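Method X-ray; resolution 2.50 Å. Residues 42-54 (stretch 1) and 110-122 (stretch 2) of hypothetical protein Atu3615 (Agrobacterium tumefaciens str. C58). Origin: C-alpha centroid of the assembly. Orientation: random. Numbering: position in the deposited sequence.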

ATOM      1  N   ALA A  42     -23.087  -3.487  -1.013  1.00 15.99           N
ATOM      2  CA  ALA A  42     -22.293  -3.454   0.203  1.00 16.86           C
ATOM      3  C   ALA A  42     -22.324  -4.870   0.763  1.00 18.42           C
ATOM      4  O   ALA A  42     -23.219  -5.646   0.444  1.00 17.94           O
ATOM      5  CB  ALA A  42     -22.881  -2.455   1.212  1.00 11.86           C
ATOM      6  N   ILE A  43     -21.364  -5.190   1.624  1.00 20.74           N
ATOM      7  CA  ILE A  43     -21.255  -6.530   2.172  1.00 21.66           C
ATOM      8  C   ILE A  43     -20.497  -6.538   3.500  1.00 19.93           C
ATOM      9  O   ILE A  43     -19.692  -5.660   3.755  1.00 22.59           O
ATOM     10  CB  ILE A  43     -20.502  -7.415   1.136  1.00 23.66           C
ATOM     11  CG1 ILE A  43     -21.480  -8.356   0.449  1.00 26.93           C
ATOM     12  CG2 ILE A  43     -19.305  -8.107   1.759  1.00 25.08           C
ATOM     13  CD1 ILE A  43     -21.936  -7.858  -0.920  1.00 28.32           C
ATOM     14  N   TYR A  44     -20.790  -7.517   4.346  1.00 18.46           N
ATOM     15  CA  TYR A  44     -20.080  -7.710   5.606  1.00 16.98           C
ATOM     16  C   TYR A  44     -19.178  -8.883   5.209  1.00 16.40           C
ATOM     17  O   TYR A  44     -19.643  -9.815   4.555  1.00 15.19           O
ATOM     18  CB  TYR A  44     -21.030  -8.138   6.738  1.00 16.80           C
ATOM     19  CG  TYR A  44     -21.645  -7.000   7.527  1.00 15.38           C
ATOM     20  CD1 TYR A  44     -22.952  -7.081   8.000  1.00 14.86           C
ATOM     21  CD2 TYR A  44     -20.936  -5.826   7.757  1.00 15.41           C
ATOM     22  CE1 TYR A  44     -23.546  -6.010   8.672  1.00 16.21           C
ATOM     23  CE2 TYR A  44     -21.510  -4.757   8.424  1.00 14.32           C
ATOM     24  CZ  TYR A  44     -22.818  -4.850   8.878  1.00 16.45           C
ATOM     25  OH  TYR A  44     -23.380  -3.777   9.527  1.00 13.70           O
ATOM     26  N   TYR A  45     -17.899  -8.829   5.568  1.00 17.31           N
ATOM     27  CA  TYR A  45     -16.968  -9.892   5.210  1.00 18.44           C
ATOM     28  C   TYR A  45     -16.014 -10.172   6.376  1.00 19.63           C
ATOM     29  O   TYR A  45     -15.558  -9.244   7.050  1.00 20.14           O
ATOM     30  CB  TYR A  45     -16.176  -9.476   3.963  1.00 18.10           C
ATOM     31  CG  TYR A  45     -15.263 -10.548   3.408  1.00 20.58           C
ATOM     32  CD1 TYR A  45     -15.778 -11.723   2.863  1.00 22.44           C
ATOM     33  CD2 TYR A  45     -13.881 -10.373   3.399  1.00 22.80           C
ATOM     34  CE1 TYR A  45     -14.930 -12.702   2.316  1.00 23.51           C
ATOM     35  CE2 TYR A  45     -13.032 -11.338   2.860  1.00 23.43           C
ATOM     36  CZ  TYR A  45     -13.563 -12.494   2.320  1.00 22.77           C
ATOM     37  OH  TYR A  45     -12.724 -13.431   1.768  1.00 24.80           O
ATOM     38  N   LEU A  46     -15.700 -11.443   6.603  1.00 20.13           N
ATOM     39  CA  LEU A  46     -14.834 -11.809   7.712  1.00 21.68           C
ATOM     40  C   LEU A  46     -13.825 -12.913   7.436  1.00 23.40           C
ATOM     41  O   LEU A  46     -14.135 -13.928   6.808  1.00 22.31           O
ATOM     42  CB  LEU A  46     -15.691 -12.205   8.925  1.00 22.25           C
ATOM     43  CG  LEU A  46     -14.942 -12.681  10.179  1.00 24.63           C
ATOM     44  CD1 LEU A  46     -15.698 -12.294  11.428  1.00 26.41           C
ATOM     45  CD2 LEU A  46     -14.754 -14.176  10.126  1.00 27.91           C
ATOM     46  N   LEU A  47     -12.605 -12.704   7.916  1.00 23.68           N
ATOM     47  CA  LEU A  47     -11.551 -13.697   7.776  1.00 26.11           C
ATOM     48  C   LEU A  47     -11.080 -14.028   9.190  1.00 26.14           C
ATOM     49  O   LEU A  47     -11.213 -13.211  10.087  1.00 25.32           O
ATOM     50  CB  LEU A  47     -10.387 -13.138   6.953  1.00 27.11           C
ATOM     51  CG  LEU A  47     -10.679 -12.672   5.523  1.00 27.56           C
ATOM     52  CD1 LEU A  47      -9.446 -11.997   4.973  1.00 27.42           C
ATOM     53  CD2 LEU A  47     -11.080 -13.841   4.643  1.00 27.68           C
ATOM     54  N   GLU A  48     -10.555 -15.232   9.390  1.00 29.26           N
ATOM     55  CA  GLU A  48     -10.063 -15.635  10.706  1.00 30.85           C
ATOM     56  C   GLU A  48      -8.663 -16.136  10.479  1.00 30.72           C
ATOM     57  O   GLU A  48      -8.241 -16.288   9.340  1.00 31.37           O
ATOM     58  CB  GLU A  48     -10.884 -16.784  11.286  1.00 33.05           C
ATOM     59  CG  GLU A  48     -12.322 -16.858  10.837  1.00 37.05           C
ATOM     60  CD  GLU A  48     -13.046 -18.052  11.433  1.00 38.54           C
ATOM     61  OE1 GLU A  48     -14.162 -18.363  10.966  1.00 39.77           O
ATOM     62  OE2 GLU A  48     -12.497 -18.674  12.370  1.00 38.41           O
ATOM     63  N   LYS A  49      -7.935 -16.407  11.552  1.00 33.29           N
ATOM     64  CA  LYS A  49      -6.589 -16.917  11.378  1.00 36.83           C
ATOM     65  C   LYS A  49      -6.712 -18.200  10.584  1.00 37.81           C
ATOM     66  O   LYS A  49      -7.590 -19.023  10.849  1.00 36.35           O
ATOM     67  CB  LYS A  49      -5.914 -17.210  12.720  1.00 39.21           C
ATOM     68  CG  LYS A  49      -4.427 -17.561  12.576  1.00 43.20           C
ATOM     69  CD  LYS A  49      -3.650 -16.415  11.892  1.00 46.82           C
ATOM     70  CE  LYS A  49      -2.215 -16.818  11.531  1.00 47.72           C
ATOM     71  NZ  LYS A  49      -2.162 -17.917  10.506  1.00 48.19           N
ATOM     72  N   GLY A  50      -5.836 -18.365   9.604  1.00 39.30           N
ATOM     73  CA  GLY A  50      -5.885 -19.559   8.792  1.00 43.03           C
ATOM     74  C   GLY A  50      -6.706 -19.288   7.553  1.00 45.86           C
ATOM     75  O   GLY A  50      -6.147 -19.071   6.473  1.00 48.43           O
ATOM     76  N   VAL A  51      -8.031 -19.284   7.712  1.00 45.23           N
ATOM     77  CA  VAL A  51      -8.938 -19.036   6.597  1.00 44.21           C
ATOM     78  C   VAL A  51      -8.772 -17.644   5.994  1.00 42.26           C
ATOM     79  O   VAL A  51      -9.238 -16.651   6.550  1.00 42.05           O
ATOM     80  CB  VAL A  51     -10.417 -19.249   7.024  1.00 46.15           C
ATOM     81  CG1 VAL A  51     -10.679 -20.739   7.212  1.00 47.84           C
ATOM     82  CG2 VAL A  51     -10.720 -18.501   8.316  1.00 46.19           C
ATOM     83  N   ARG A  52      -8.111 -17.588   4.840  1.00 41.11           N
ATOM     84  CA  ARG A  52      -7.852 -16.327   4.144  1.00 40.51           C
ATOM     85  C   ARG A  52      -8.758 -16.092   2.928  1.00 38.11           C
ATOM     86  O   ARG A  52      -9.670 -16.875   2.653  1.00 37.16           O
ATOM     87  CB  ARG A  52      -6.384 -16.278   3.704  1.00 41.55           C
ATOM     88  CG  ARG A  52      -5.998 -17.343   2.698  1.00 42.68           C
ATOM     89  CD  ARG A  52      -4.514 -17.657   2.779  1.00 46.68           C
ATOM     90  NE  ARG A  52      -4.118 -18.756   1.894  1.00 51.18           N
ATOM     91  CZ  ARG A  52      -3.962 -18.650   0.574  1.00 52.87           C
ATOM     92  NH1 ARG A  52      -3.603 -19.710  -0.144  1.00 51.90           N
ATOM     93  NH2 ARG A  52      -4.152 -17.482  -0.030  1.00 53.67           N
ATOM     94  N   SER A  53      -8.500 -14.996   2.217  1.00 35.16           N
ATOM     95  CA  SER A  53      -9.251 -14.637   1.019  1.00 33.16           C
ATOM     96  C   SER A  53      -8.352 -14.912  -0.184  1.00 32.09           C
ATOM     97  O   SER A  53      -7.341 -14.249  -0.363  1.00 33.60           O
ATOM     98  CB  SER A  53      -9.625 -13.158   1.062  1.00 34.37           C
ATOM     99  OG  SER A  53     -10.320 -12.763  -0.106  1.00 33.85           O
ATOM    100  N   HIS A  54      -8.721 -15.894  -1.001  1.00 29.71           N
ATOM    101  CA  HIS A  54      -7.918 -16.265  -2.161  1.00 28.28           C
ATOM    102  C   HIS A  54      -7.934 -15.225  -3.276  1.00 25.70           C
ATOM    103  O   HIS A  54      -8.812 -14.365  -3.313  1.00 24.67           O
ATOM    104  CB  HIS A  54      -8.380 -17.622  -2.697  1.00 30.25           C
ATOM    105  CG  HIS A  54      -8.119 -18.761  -1.760  1.00 33.88           C
ATOM    106  ND1 HIS A  54      -8.616 -18.797  -0.474  1.00 34.83           N
ATOM    107  CD2 HIS A  54      -7.390 -19.893  -1.911  1.00 34.60           C
ATOM    108  CE1 HIS A  54      -8.202 -19.898   0.127  1.00 34.64           C
ATOM    109  NE2 HIS A  54      -7.458 -20.582  -0.724  1.00 34.72           N
ATOM    110  N   SER A 110      -6.241 -10.287  -2.955  1.00 21.53           N
ATOM    111  CA  SER A 110      -6.275 -11.373  -1.977  1.00 19.84           C
ATOM    112  C   SER A 110      -5.967 -10.753  -0.626  1.00 19.92           C
ATOM    113  O   SER A 110      -5.356  -9.691  -0.554  1.00 20.05           O
ATOM    114  CB  SER A 110      -5.240 -12.454  -2.305  1.00 19.86           C
ATOM    115  OG  SER A 110      -3.930 -11.935  -2.303  1.00 19.63           O
ATOM    116  N   ALA A 111      -6.399 -11.403   0.446  1.00 16.91           N
ATOM    117  CA  ALA A 111      -6.165 -10.861   1.763  1.00 18.50           C
ATOM    118  C   ALA A 111      -6.111 -11.936   2.837  1.00 19.92           C
ATOM    119  O   ALA A 111      -6.465 -13.087   2.607  1.00 22.44           O
ATOM    120  CB  ALA A 111      -7.253  -9.846   2.091  1.00 14.36           C
ATOM    121  N   GLU A 112      -5.644 -11.550   4.014  1.00 21.76           N
ATOM    122  CA  GLU A 112      -5.558 -12.459   5.140  1.00 26.08           C
ATOM    123  C   GLU A 112      -5.584 -11.632   6.420  1.00 26.17           C
ATOM    124  O   GLU A 112      -5.102 -10.498   6.448  1.00 28.57           O
ATOM    125  CB  GLU A 112      -4.271 -13.293   5.070  1.00 26.52           C
ATOM    126  CG  GLU A 112      -3.011 -12.463   5.043  1.00 33.32           C
ATOM    127  CD  GLU A 112      -2.325 -12.420   3.671  1.00 37.57           C
ATOM    128  OE1 GLU A 112      -1.211 -11.839   3.604  1.00 39.50           O
ATOM    129  OE2 GLU A 112      -2.880 -12.956   2.679  1.00 33.51           O
ATOM    130  N   SER A 113      -6.177 -12.194   7.463  1.00 24.36           N
ATOM    131  CA  SER A 113      -6.253 -11.521   8.750  1.00 25.59           C
ATOM    132  C   SER A 113      -4.896 -11.679   9.433  1.00 25.50           C
ATOM    133  O   SER A 113      -4.234 -12.702   9.269  1.00 26.16           O
ATOM    134  CB  SER A 113      -7.350 -12.159   9.612  1.00 25.62           C
ATOM    135  OG  SER A 113      -7.409 -11.560  10.891  1.00 27.37           O
ATOM    136  N   LEU A 114      -4.478 -10.673  10.193  1.00 25.21           N
ATOM    137  CA  LEU A 114      -3.198 -10.745  10.881  1.00 25.63           C
ATOM    138  C   LEU A 114      -3.363 -11.148  12.340  1.00 26.20           C
ATOM    139  O   LEU A 114      -2.418 -11.098  13.121  1.00 29.85           O
ATOM    140  CB  LEU A 114      -2.474  -9.403  10.778  1.00 23.86           C
ATOM    141  CG  LEU A 114      -2.264  -8.955   9.332  1.00 24.91           C
ATOM    142  CD1 LEU A 114      -1.533  -7.630   9.292  1.00 24.72           C
ATOM    143  CD2 LEU A 114      -1.474 -10.007   8.580  1.00 23.97           C
ATOM    144  N   GLY A 115      -4.574 -11.551  12.701  1.00 25.71           N
ATOM    145  CA  GLY A 115      -4.848 -11.976  14.058  1.00 24.98           C
ATOM    146  C   GLY A 115      -5.895 -13.070  14.026  1.00 26.51           C
ATOM    147  O   GLY A 115      -5.919 -13.884  13.100  1.00 27.14           O
ATOM    148  N   ASP A 116      -6.773 -13.085  15.022  1.00 26.69           N
ATOM    149  CA  ASP A 116      -7.819 -14.096  15.109  1.00 27.84           C
ATOM    150  C   ASP A 116      -8.933 -13.872  14.103  1.00 27.28           C
ATOM    151  O   ASP A 116      -9.499 -14.825  13.569  1.00 28.47           O
ATOM    152  CB  ASP A 116      -8.383 -14.115  16.524  1.00 29.95           C
ATOM    153  CG  ASP A 116      -7.350 -14.550  17.540  1.00 33.17           C
ATOM    154  OD1 ASP A 116      -7.589 -14.381  18.755  1.00 34.31           O
ATOM    155  OD2 ASP A 116      -6.292 -15.070  17.115  1.00 35.31           O
ATOM    156  N   PHE A 117      -9.254 -12.610  13.851  1.00 26.62           N
ATOM    157  CA  PHE A 117     -10.292 -12.289  12.889  1.00 23.88           C
ATOM    158  C   PHE A 117     -10.310 -10.815  12.554  1.00 21.43           C
ATOM    159  O   PHE A 117      -9.789  -9.983  13.291  1.00 20.95           O
ATOM    160  CB  PHE A 117     -11.677 -12.672  13.420  1.00 25.67           C
ATOM    161  CG  PHE A 117     -12.202 -11.732  14.470  1.00 26.27           C
ATOM    162  CD1 PHE A 117     -12.077 -12.039  15.821  1.00 27.64           C
ATOM    163  CD2 PHE A 117     -12.784 -10.521  14.109  1.00 26.47           C
ATOM    164  CE1 PHE A 117     -12.526 -11.149  16.805  1.00 27.87           C
ATOM    165  CE2 PHE A 117     -13.232  -9.625  15.084  1.00 28.63           C
ATOM    166  CZ  PHE A 117     -13.102  -9.945  16.441  1.00 26.54           C
ATOM    167  N   THR A 118     -10.939 -10.516  11.429  1.00 18.39           N
ATOM    168  CA  THR A 118     -11.106  -9.159  10.969  1.00 16.92           C
ATOM    169  C   THR A 118     -12.468  -9.093  10.289  1.00 16.47           C
ATOM    170  O   THR A 118     -12.758  -9.857   9.364  1.00 12.75           O
ATOM    171  CB  THR A 118     -10.021  -8.731   9.953  1.00 17.81           C
ATOM    172  OG1 THR A 118      -8.721  -8.848  10.546  1.00 21.00           O
ATOM    173  CG2 THR A 118     -10.235  -7.276   9.534  1.00 14.72           C
ATOM    174  N   LEU A 119     -13.302  -8.194  10.791  1.00 14.47           N
ATOM    175  CA  LEU A 119     -14.622  -7.961  10.242  1.00 14.80           C
ATOM    176  C   LEU A 119     -14.438  -6.740   9.345  1.00 16.10           C
ATOM    177  O   LEU A 119     -13.951  -5.708   9.792  1.00 15.83           O
ATOM    178  CB  LEU A 119     -15.608  -7.593  11.356  1.00 15.11           C
ATOM    179  CG  LEU A 119     -17.114  -7.734  11.115  1.00 15.52           C
ATOM    180  CD1 LEU A 119     -17.849  -6.599  11.799  1.00 13.65           C
ATOM    181  CD2 LEU A 119     -17.423  -7.734   9.634  1.00 16.71           C
ATOM    182  N   VAL A 120     -14.822  -6.849   8.083  1.00 15.33           N
ATOM    183  CA  VAL A 120     -14.706  -5.718   7.194  1.00 14.49           C
ATOM    184  C   VAL A 120     -15.980  -5.521   6.395  1.00 15.96           C
ATOM    185  O   VAL A 120     -16.904  -6.337   6.433  1.00 17.64           O
ATOM    186  CB  VAL A 120     -13.542  -5.891   6.187  1.00 13.54           C
ATOM    187  CG1 VAL A 120     -12.224  -6.079   6.915  1.00 15.29           C
ATOM    188  CG2 VAL A 120     -13.803  -7.082   5.291  1.00 11.18           C
ATOM    189  N   GLY A 121     -16.007  -4.411   5.671  1.00 15.94           N
ATOM    190  CA  GLY A 121     -17.110  -4.096   4.799  1.00 16.26           C
ATOM    191  C   GLY A 121     -16.520  -3.924   3.411  1.00 17.67           C
ATOM    192  O   GLY A 121     -15.351  -3.539   3.267  1.00 18.20           O
ATOM    193  N   CYS A 122     -17.315  -4.222   2.388  1.00 17.23           N
ATOM    194  CA  CYS A 122     -16.872  -4.084   1.012  1.00 18.83           C
ATOM    195  C   CYS A 122     -17.971  -3.452   0.192  1.00 19.02           C
ATOM    196  O   CYS A 122     -19.108  -3.920   0.191  1.00 21.54           O
ATOM    197  CB  CYS A 122     -16.500  -5.441   0.418  1.00 19.12           C
ATOM    198  SG  CYS A 122     -14.969  -6.184   1.083  1.00 24.44           S
TER
HETATM  199  O   HOH W   1      -6.967 -14.770   7.097  1.00 26.22           O

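Strand 42-48 runs antiparallel to strand 117-122, and beyond a loop in each stretch a second short antiparallel ladder pairs S53 with A111; the register shifts by one residue between the two. Together the stretches bury 903 Å², and L47, Y45 and C122 have the largest areas covered by the partner stretch.

L47 sits where the two ladders come together. Its backbone faces T118 in a hydrogen-bonded pair, L47 N to T118 O at 3.2 Å and T118 N to L47 O at 3.0 Å. Its side chain, chi1 m and chi2 t, reaches across to strand 110-113, whose axis lies at 60° to that of strand 42-48. There L47 CD1 lies 3.9 Å from E112 CA and 4.2 Å from A111 CB, while L47 CB is 4.2 Å from S113 CB. One leucine thus packs against the strand that carries the second ladder while its backbone is bonded into the first.

Y45 forms the tightest pair of the long ladder: V120 N donates to Y45 O at 2.7 Å and Y45 N to V120 O at 2.8 Å, with angles of 170° and 159°. The side chains of this pair share a sheet face, so Y45 CB meets V120 CG2 at 3.6 Å, and that methyl lies at the edge of the tyrosine ring. The ring extends along the same face, bringing Y45 OH within 3.1 Å of S53 OG.

C122 lies near the opposite end of the long ladder from F117. Its N donates to I43 O at 3.1 Å, and C122 CB packs 4.1 Å from I43 CG2, an apolar contact beside the backbone bond.

The other face carries Y44, L46 and E48, opposite G121, L119 and F117 in non-hydrogen-bonded pairs. Here the backbones approach closely, 4.0 Å between E48 CA and F117 CA, and CA-H...O contacts supplement the amide bonds, as from L46 CA to T118 O at 3.3 Å. L46 CD1 lies 4.3 Å from F117 CD2, and Y44 CD2 lies 4.4 Å from L119 CD2.

Past E48, K49 N donates to D116 O at 3.0 Å, adding a backbone bond where the strand gives way to loop. A water links the stretches nearby, donating to E48 O at 3.0 Å and accepting from S113 N at 2.7 Å. In the second ladder S53 N donates to A111 O at 2.8 Å and A111 N to S53 O at 3.1 Å.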